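Local coordinates for organic hydroperoxide resistance protein (Legionella pneumophila, PDB 6MJN), which probably detoxifies organic hydroperoxides by reducing them with a redox-active cysteine, as in other members of the OsmC/Ohr family, at residues 107-112 and 119-124. Sequence-based numbering, arbitrary orientation.
Sequences AHITGL and ALVAKA
Ile-109 and Val-121 meet methyl to methyl where the end of strand 99-110 faces helix 114-125. The CB of Ile-109 leaves the strand toward the helix and divides into two branches. CG2, the short one, stays on the strand side and lies 4.0 Å from Leu-112 CD1, a neighbour in its own segment. CG1 passes nothing of the helix closely but carries the chain onward; with chi2 at 177° the branch is fully extended, and its terminal CD1 makes the actual crossing. That methyl comes to 3.6 Å from Val-121 CG2 and, less tightly, to 4.2 Å from Leu-120 CD2, so one methyl touches side chains of two successive helix residues.

Val-121 uses the same CG2 a second time: Ala-107 CB, two residues back along the strand and therefore on the same face, lies 3.7 Å from it. Beyond the strand, Leu-112 approaches Leu-120 at roughly a right angle, and its CD1 stops 3.6 Å from Leu-120 CD2. Each leucine reaches across with the delta methyl that extends anti to its CA. The helix thus offers one methyl from Val-121 to Ala-107 and Ile-109, and one from Leu-120 to Ile-109 and Leu-112.

The axes of 107-110 and 119-124 approach to 10.5 Å, with 128° between their N-to-C directions. Val-72 and Ile-69 of helix 53-76, with Leu-142 and Val-144 of strand 140-146, extend the hydrophobic layer around these residues. Because strand 140-146 runs parallel beside strand 99-110, the helix belongs to the crossover between them. The backbone of Ala-107 bonds within the sheet to Ser-143 and Ser-145, that of Ile-109 to Ser-145. Cohesion between strand and helix here accordingly rests on dispersion and burial of aliphatic surface, without the directional demands of polar bonds.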
loop_
_atom_site.group_PDB
_atom_site.type_symbol
_atom_site.label_atom_id
_atom_site.label_comp_id
_atom_site.label_asym_id
_atom_site.label_seq_id
_atom_site.Cartn_x
_atom_site.Cartn_y
_atom_site.Cartn_z
ATOM N N ALA B 107 5.375 -14.560 -9.348
ATOM C CA ALA B 107 4.243 -15.454 -9.163
ATOM C C ALA B 107 4.699 -16.908 -9.236
ATOM O O ALA B 107 5.544 -17.262 -10.061
ATOM C CB ALA B 107 3.166 -15.173 -10.212
ATOM N N HIS B 108 4.155 -17.746 -8.355
ATOM C CA HIS B 108 4.358 -19.193 -8.410
ATOM C C HIS B 108 3.004 -19.841 -8.668
ATOM O O HIS B 108 2.131 -19.842 -7.796
ATOM C CB HIS B 108 4.987 -19.723 -7.122
ATOM C CG HIS B 108 5.253 -21.199 -7.134
ATOM N ND1 HIS B 108 5.999 -21.823 -6.158
ATOM C CD2 HIS B 108 4.881 -22.170 -8.001
ATOM C CE1 HIS B 108 6.070 -23.116 -6.419
ATOM N NE2 HIS B 108 5.396 -23.353 -7.530
ATOM N N ILE B 109 2.847 -20.416 -9.865
ATOM C CA ILE B 109 1.568 -20.915 -10.364
ATOM C C ILE B 109 1.674 -22.416 -10.619
ATOM O O ILE B 109 2.632 -22.869 -11.249
ATOM C CB ILE B 109 1.173 -20.165 -11.654
ATOM C CG1 ILE B 109 0.888 -18.690 -11.355
ATOM C CG2 ILE B 109 -0.022 -20.807 -12.320
ATOM C CD1 ILE B 109 0.568 -17.869 -12.577
ATOM N N THR B 110 0.718 -23.196 -10.087
ATOM C CA THR B 110 0.630 -24.629 -10.335
ATOM C C THR B 110 -0.496 -24.903 -11.323
ATOM O O THR B 110 -1.579 -24.324 -11.214
ATOM C CB THR B 110 0.360 -25.411 -9.032
ATOM O OG1 THR B 110 1.177 -24.889 -7.975
ATOM C CG2 THR B 110 0.652 -26.897 -9.209
ATOM N N GLY B 111 -0.247 -25.805 -12.278
ATOM C CA GLY B 111 -1.288 -26.298 -13.163
ATOM C C GLY B 111 -1.209 -25.808 -14.595
ATOM O O GLY B 111 -2.010 -26.254 -15.426
ATOM N N LEU B 112 -0.276 -24.917 -14.907
ATOM C CA LEU B 112 -0.110 -24.363 -16.240
ATOM C C LEU B 112 1.315 -24.597 -16.710
ATOM O O LEU B 112 2.232 -24.763 -15.896
ATOM C CB LEU B 112 -0.395 -22.858 -16.257
ATOM C CG LEU B 112 -1.779 -22.423 -15.786
ATOM C CD1 LEU B 112 -1.861 -20.903 -15.847
ATOM C CD2 LEU B 112 -2.847 -23.059 -16.627
ATOM N N ALA B 119 1.389 -15.584 -19.687
ATOM C CA ALA B 119 0.277 -14.811 -20.239
ATOM C C ALA B 119 -0.761 -14.477 -19.170
ATOM O O ALA B 119 -1.363 -13.393 -19.189
ATOM C CB ALA B 119 -0.368 -15.579 -21.394
ATOM N N LEU B 120 -1.010 -15.408 -18.247
ATOM C CA LEU B 120 -1.992 -15.159 -17.200
ATOM C C LEU B 120 -1.532 -14.038 -16.277
ATOM O O LEU B 120 -2.318 -13.143 -15.933
ATOM C CB LEU B 120 -2.237 -16.454 -16.419
ATOM C CG LEU B 120 -2.948 -16.407 -15.067
ATOM C CD1 LEU B 120 -4.301 -15.721 -15.156
ATOM C CD2 LEU B 120 -3.118 -17.827 -14.571
ATOM N N VAL B 121 -0.262 -14.073 -15.873
ATOM C CA VAL B 121 0.288 -13.031 -15.011
ATOM C C VAL B 121 0.229 -11.679 -15.705
ATOM O O VAL B 121 -0.099 -10.661 -15.080
ATOM C CB VAL B 121 1.719 -13.420 -14.587
ATOM C CG1 VAL B 121 2.512 -12.200 -14.072
ATOM C CG2 VAL B 121 1.640 -14.542 -13.556
ATOM N N ALA B 122 0.520 -11.643 -17.011
ATOM C CA ALA B 122 0.453 -10.377 -17.737
ATOM C C ALA B 122 -0.951 -9.787 -17.696
ATOM O O ALA B 122 -1.115 -8.570 -17.545
ATOM C CB ALA B 122 0.904 -10.566 -19.186
ATOM N N LYS B 123 -1.975 -10.630 -17.856
ATOM C CA LYS B 123 -3.352 -10.146 -17.803
ATOM C C LYS B 123 -3.718 -9.679 -16.404
ATOM O O LYS B 123 -4.421 -8.671 -16.246
ATOM C CB LYS B 123 -4.317 -11.242 -18.256
ATOM C CG LYS B 123 -4.231 -11.605 -19.718
ATOM C CD LYS B 123 -5.356 -12.572 -20.076
ATOM C CE LYS B 123 -5.143 -13.237 -21.430
ATOM N NZ LYS B 123 -4.028 -14.207 -21.373
ATOM N N ALA B 124 -3.261 -10.406 -15.377
ATOM C CA ALA B 124 -3.543 -10.006 -14.004
ATOM C C ALA B 124 -2.966 -8.627 -13.706
ATOM O O ALA B 124 -3.608 -7.817 -13.037
ATOM C CB ALA B 124 -2.997 -11.049 -13.030
#